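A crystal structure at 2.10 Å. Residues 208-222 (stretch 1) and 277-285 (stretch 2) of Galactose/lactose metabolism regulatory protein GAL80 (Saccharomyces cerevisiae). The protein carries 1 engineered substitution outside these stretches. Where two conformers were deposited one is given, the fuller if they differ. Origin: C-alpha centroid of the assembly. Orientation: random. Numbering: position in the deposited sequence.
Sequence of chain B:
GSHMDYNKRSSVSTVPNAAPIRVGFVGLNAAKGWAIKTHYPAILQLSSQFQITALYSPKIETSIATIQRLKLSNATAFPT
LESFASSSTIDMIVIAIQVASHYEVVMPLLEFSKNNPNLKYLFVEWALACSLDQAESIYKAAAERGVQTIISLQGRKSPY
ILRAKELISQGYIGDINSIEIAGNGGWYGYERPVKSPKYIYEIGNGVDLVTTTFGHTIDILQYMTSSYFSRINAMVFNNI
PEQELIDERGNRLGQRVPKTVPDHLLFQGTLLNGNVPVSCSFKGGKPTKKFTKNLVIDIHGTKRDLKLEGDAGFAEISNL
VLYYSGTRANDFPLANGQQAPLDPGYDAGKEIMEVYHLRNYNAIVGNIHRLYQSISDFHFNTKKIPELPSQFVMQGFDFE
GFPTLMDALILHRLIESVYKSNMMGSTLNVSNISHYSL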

# COMPACT_ATOMS: atom_id res chain seq x y z
N ASP B 208 5.07 -19.92 -5.21
CA ASP B 208 5.27 -18.62 -5.82
C ASP B 208 4.94 -17.51 -4.83
O ASP B 208 4.43 -17.77 -3.73
N LEU B 209 5.23 -16.29 -5.24
CA LEU B 209 5.10 -15.12 -4.37
C LEU B 209 3.68 -14.97 -3.84
O LEU B 209 3.47 -14.61 -2.68
N VAL B 210 2.70 -15.24 -4.69
CA VAL B 210 1.32 -15.03 -4.29
C VAL B 210 0.81 -16.19 -3.43
O VAL B 210 0.35 -16.00 -2.29
N THR B 211 0.93 -17.39 -3.98
CA THR B 211 0.41 -18.58 -3.34
C THR B 211 1.05 -18.80 -1.99
O THR B 211 0.39 -19.17 -1.02
N THR B 212 2.36 -18.59 -1.93
CA THR B 212 3.11 -19.00 -0.77
C THR B 212 3.31 -17.87 0.23
O THR B 212 2.78 -17.92 1.34
N THR B 213 4.05 -16.86 -0.17
CA THR B 213 4.44 -15.78 0.73
C THR B 213 3.24 -14.93 1.12
O THR B 213 2.96 -14.74 2.28
N PHE B 214 2.53 -14.42 0.12
CA PHE B 214 1.29 -13.72 0.37
C PHE B 214 0.26 -14.62 1.05
O PHE B 214 -0.46 -14.19 1.94
N GLY B 215 0.19 -15.89 0.63
CA GLY B 215 -0.73 -16.82 1.25
C GLY B 215 -0.57 -16.95 2.77
O GLY B 215 -1.53 -16.81 3.52
N HIS B 216 0.64 -17.26 3.22
CA HIS B 216 0.88 -17.38 4.66
C HIS B 216 0.51 -16.07 5.36
O HIS B 216 -0.18 -16.06 6.37
N THR B 217 0.95 -14.96 4.79
CA THR B 217 0.77 -13.65 5.41
C THR B 217 -0.68 -13.18 5.47
O THR B 217 -1.15 -12.70 6.50
N ILE B 218 -1.39 -13.30 4.37
CA ILE B 218 -2.75 -12.80 4.33
C ILE B 218 -3.63 -13.70 5.19
O ILE B 218 -4.63 -13.27 5.77
N ASP B 219 -3.23 -14.95 5.32
CA ASP B 219 -3.99 -15.84 6.19
C ASP B 219 -3.84 -15.45 7.66
O ASP B 219 -4.82 -15.46 8.39
N ILE B 220 -2.62 -15.13 8.11
CA ILE B 220 -2.49 -14.69 9.51
C ILE B 220 -3.19 -13.36 9.72
O ILE B 220 -3.71 -13.09 10.80
N LEU B 221 -3.22 -12.52 8.68
CA LEU B 221 -3.91 -11.25 8.83
C LEU B 221 -5.37 -11.50 9.16
O LEU B 221 -5.92 -10.91 10.09
N GLN B 222 -6.00 -12.38 8.38
CA GLN B 222 -7.41 -12.68 8.58
C GLN B 222 -7.63 -13.37 9.90
O GLN B 222 -8.63 -13.13 10.58
N PRO B 277 -10.06 -0.90 5.26
CA PRO B 277 -9.11 -0.81 4.15
C PRO B 277 -7.80 -1.54 4.47
O PRO B 277 -7.20 -1.32 5.52
N VAL B 278 -7.38 -2.40 3.55
CA VAL B 278 -6.12 -3.12 3.68
C VAL B 278 -5.31 -2.87 2.42
O VAL B 278 -5.81 -3.07 1.31
N SER B 279 -4.08 -2.41 2.58
CA SER B 279 -3.21 -2.14 1.44
C SER B 279 -1.94 -2.98 1.55
O SER B 279 -1.27 -2.99 2.59
N CYS B 280 -1.57 -3.63 0.46
CA CYS B 280 -0.49 -4.59 0.51
C CYS B 280 0.42 -4.59 -0.70
O CYS B 280 -0.04 -4.61 -1.85
N SER B 281 1.73 -4.60 -0.44
CA SER B 281 2.71 -4.65 -1.52
C SER B 281 3.77 -5.70 -1.19
O SER B 281 4.45 -5.61 -0.16
N PHE B 282 3.90 -6.70 -2.06
CA PHE B 282 4.94 -7.71 -1.95
C PHE B 282 5.94 -7.67 -3.10
O PHE B 282 5.56 -7.85 -4.26
N LYS B 283 7.20 -7.46 -2.77
CA LYS B 283 8.29 -7.50 -3.73
C LYS B 283 8.84 -8.92 -3.84
O LYS B 283 8.90 -9.65 -2.85
N GLY B 284 9.28 -9.26 -5.04
CA GLY B 284 9.87 -10.56 -5.34
C GLY B 284 10.96 -11.22 -4.50
O GLY B 284 10.72 -12.33 -4.04
N GLY B 285 12.17 -10.73 -4.26
CA GLY B 285 12.89 -9.51 -4.47
C GLY B 285 13.57 -9.46 -3.10
O GLY B 285 13.53 -10.44 -2.35

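Strand 277-283 packs against helix 209-222 with its N-to-C direction at 140° to that of the helix, the two axes approaching to 10.1 Å. No hydrogen bond links the stretches, and the contact is made largely by apolar side chains. Pro277 lies beyond reach of the helix, so the contact begins at Val278, whose CA-to-CB bond points toward it. With chi1 in t, Val278 places CG1 3.9 Å from CD2 of Leu221, a t, p rotamer whose CA-to-CB bond also points toward the strand. The strand alternation then takes Ser279 out of reach and brings Cys280 back toward the helix. The Cys280 side chain, t in the conformer given, sets SG 4.1 Å from CE1 of Phe214, at the edge of that ring rather than over its face.

Ser281 is again out of reach, and Phe282 supplies the centre of the packing, with the largest area covered by the helix. Its m rotamer (chi1 -83°) sends the ring among residues of successive helical turns. Phe214, in t, leaves its backbone sideways yet turns its ring edge toward the Phe282 face, with CD1 of Phe214 3.7 Å from CE2 of Phe282; the planes stand at 88° in an offset edge-to-face pair. Thr213 and Thr217, both m, offer carbon atoms to the same ring: CG2 of Thr213 lies 3.8 Å from CE1 of Phe282, and CB of Thr217 lies 3.8 Å from CZ of Phe282. The hydroxyl of Thr217 is satisfied within the helix, OG1 donating to O of Thr213 at 3.0 Å.

Leu209 (t, p) closes this end, its CD2 3.6 Å from O of Phe282. The CA-to-CB bond of Lys283 points away from the helix, but O of Lys283 lies 4.0 Å from CD1 of Leu209. At Gly284, the backbone N approaches CD2 of Leu209 to 4.2 Å; Gly285, after a cis peptide bond, makes no contact.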

# COMPACT_ATOMS: atom_id res chain seq x y z
CB ASP B 208 4.42 -18.46 -7.08
CG ASP B 208 2.93 -18.42 -6.78
OD1 ASP B 208 2.43 -17.34 -6.38
OD2 ASP B 208 2.26 -19.45 -6.95
CB LEU B 209 5.47 -13.85 -5.15
CG LEU B 209 5.35 -12.55 -4.34
CD1 LEU B 209 6.30 -12.61 -3.15
CD2 LEU B 209 5.64 -11.32 -5.20
CB VAL B 210 0.42 -14.86 -5.50
CG1 VAL B 210 -1.00 -14.57 -5.05
CG2 VAL B 210 0.94 -13.73 -6.37
CB THR B 211 0.67 -19.82 -4.22
OG1 THR B 211 0.06 -19.62 -5.51
CG2 THR B 211 0.10 -21.06 -3.56
CB THR B 212 4.47 -19.60 -1.18
OG1 THR B 212 4.26 -20.52 -2.26
CG2 THR B 212 5.13 -20.32 0.01
CB THR B 213 5.50 -14.87 0.09
OG1 THR B 213 6.56 -15.68 -0.41
CG2 THR B 213 6.06 -13.90 1.14
CB PHE B 214 0.75 -13.14 -0.94
CG PHE B 214 -0.59 -12.50 -0.79
CD1 PHE B 214 -0.71 -11.24 -0.23
CD2 PHE B 214 -1.73 -13.15 -1.21
CE1 PHE B 214 -1.94 -10.65 -0.10
CE2 PHE B 214 -2.97 -12.56 -1.08
CZ PHE B 214 -3.08 -11.32 -0.53
CB HIS B 216 2.34 -17.73 4.95
CG HIS B 216 2.66 -19.19 4.82
ND1 HIS B 216 2.28 -20.13 5.76
CD2 HIS B 216 3.38 -19.87 3.89
CE1 HIS B 216 2.73 -21.32 5.40
NE2 HIS B 216 3.40 -21.19 4.27
CB THR B 217 1.62 -12.58 4.70
OG1 THR B 217 2.99 -13.01 4.70
CG2 THR B 217 1.53 -11.25 5.45
CB ILE B 218 -3.28 -12.73 2.88
CG1 ILE B 218 -4.36 -11.66 2.77
CG2 ILE B 218 -3.77 -14.10 2.43
CD1 ILE B 218 -3.86 -10.23 2.87
CB ASP B 219 -3.59 -17.31 6.04
CG ASP B 219 -4.33 -18.19 7.03
OD1 ASP B 219 -5.57 -18.34 6.90
OD2 ASP B 219 -3.70 -18.70 7.98
CB ILE B 220 -1.01 -14.61 10.03
CG1 ILE B 220 -0.24 -13.53 9.28
CG2 ILE B 220 -0.30 -15.96 9.94
CD1 ILE B 220 1.18 -13.36 9.81
CB LEU B 221 -3.81 -10.38 7.58
CG LEU B 221 -4.51 -9.03 7.81
CD1 LEU B 221 -3.72 -8.19 8.86
CD2 LEU B 221 -4.68 -8.27 6.52
CB GLN B 222 -7.92 -13.58 7.45
CG GLN B 222 -7.98 -12.86 6.12
CD GLN B 222 -8.22 -13.82 4.98
OE1 GLN B 222 -9.33 -13.96 4.50
NE2 GLN B 222 -7.18 -14.51 4.56
CB PRO B 277 -8.83 0.69 4.04
CG PRO B 277 -9.86 1.37 4.90
CD PRO B 277 -10.31 0.40 5.91
CB VAL B 278 -6.36 -4.64 3.79
CG1 VAL B 278 -5.03 -5.40 3.84
CG2 VAL B 278 -7.23 -4.95 5.01
CB SER B 279 -2.84 -0.65 1.41
OG SER B 279 -1.85 -0.39 0.41
CB CYS B 280 -1.05 -5.98 0.74
SG CYS B 280 0.20 -7.22 0.63
CB SER B 281 3.37 -3.28 -1.69
OG SER B 281 4.27 -3.26 -2.77
CB PHE B 282 4.32 -9.10 -1.89
CG PHE B 282 3.85 -9.49 -0.52
CD1 PHE B 282 4.65 -10.26 0.30
CD2 PHE B 282 2.61 -9.09 -0.07
CE1 PHE B 282 4.22 -10.61 1.55
CE2 PHE B 282 2.18 -9.46 1.18
CZ PHE B 282 2.98 -10.21 1.99
CB LYS B 283 9.44 -6.58 -3.29
CG LYS B 283 8.96 -5.19 -2.94
CD LYS B 283 9.99 -4.41 -2.13
CE LYS B 283 10.97 -3.67 -3.02
NZ LYS B 283 11.75 -4.60 -3.89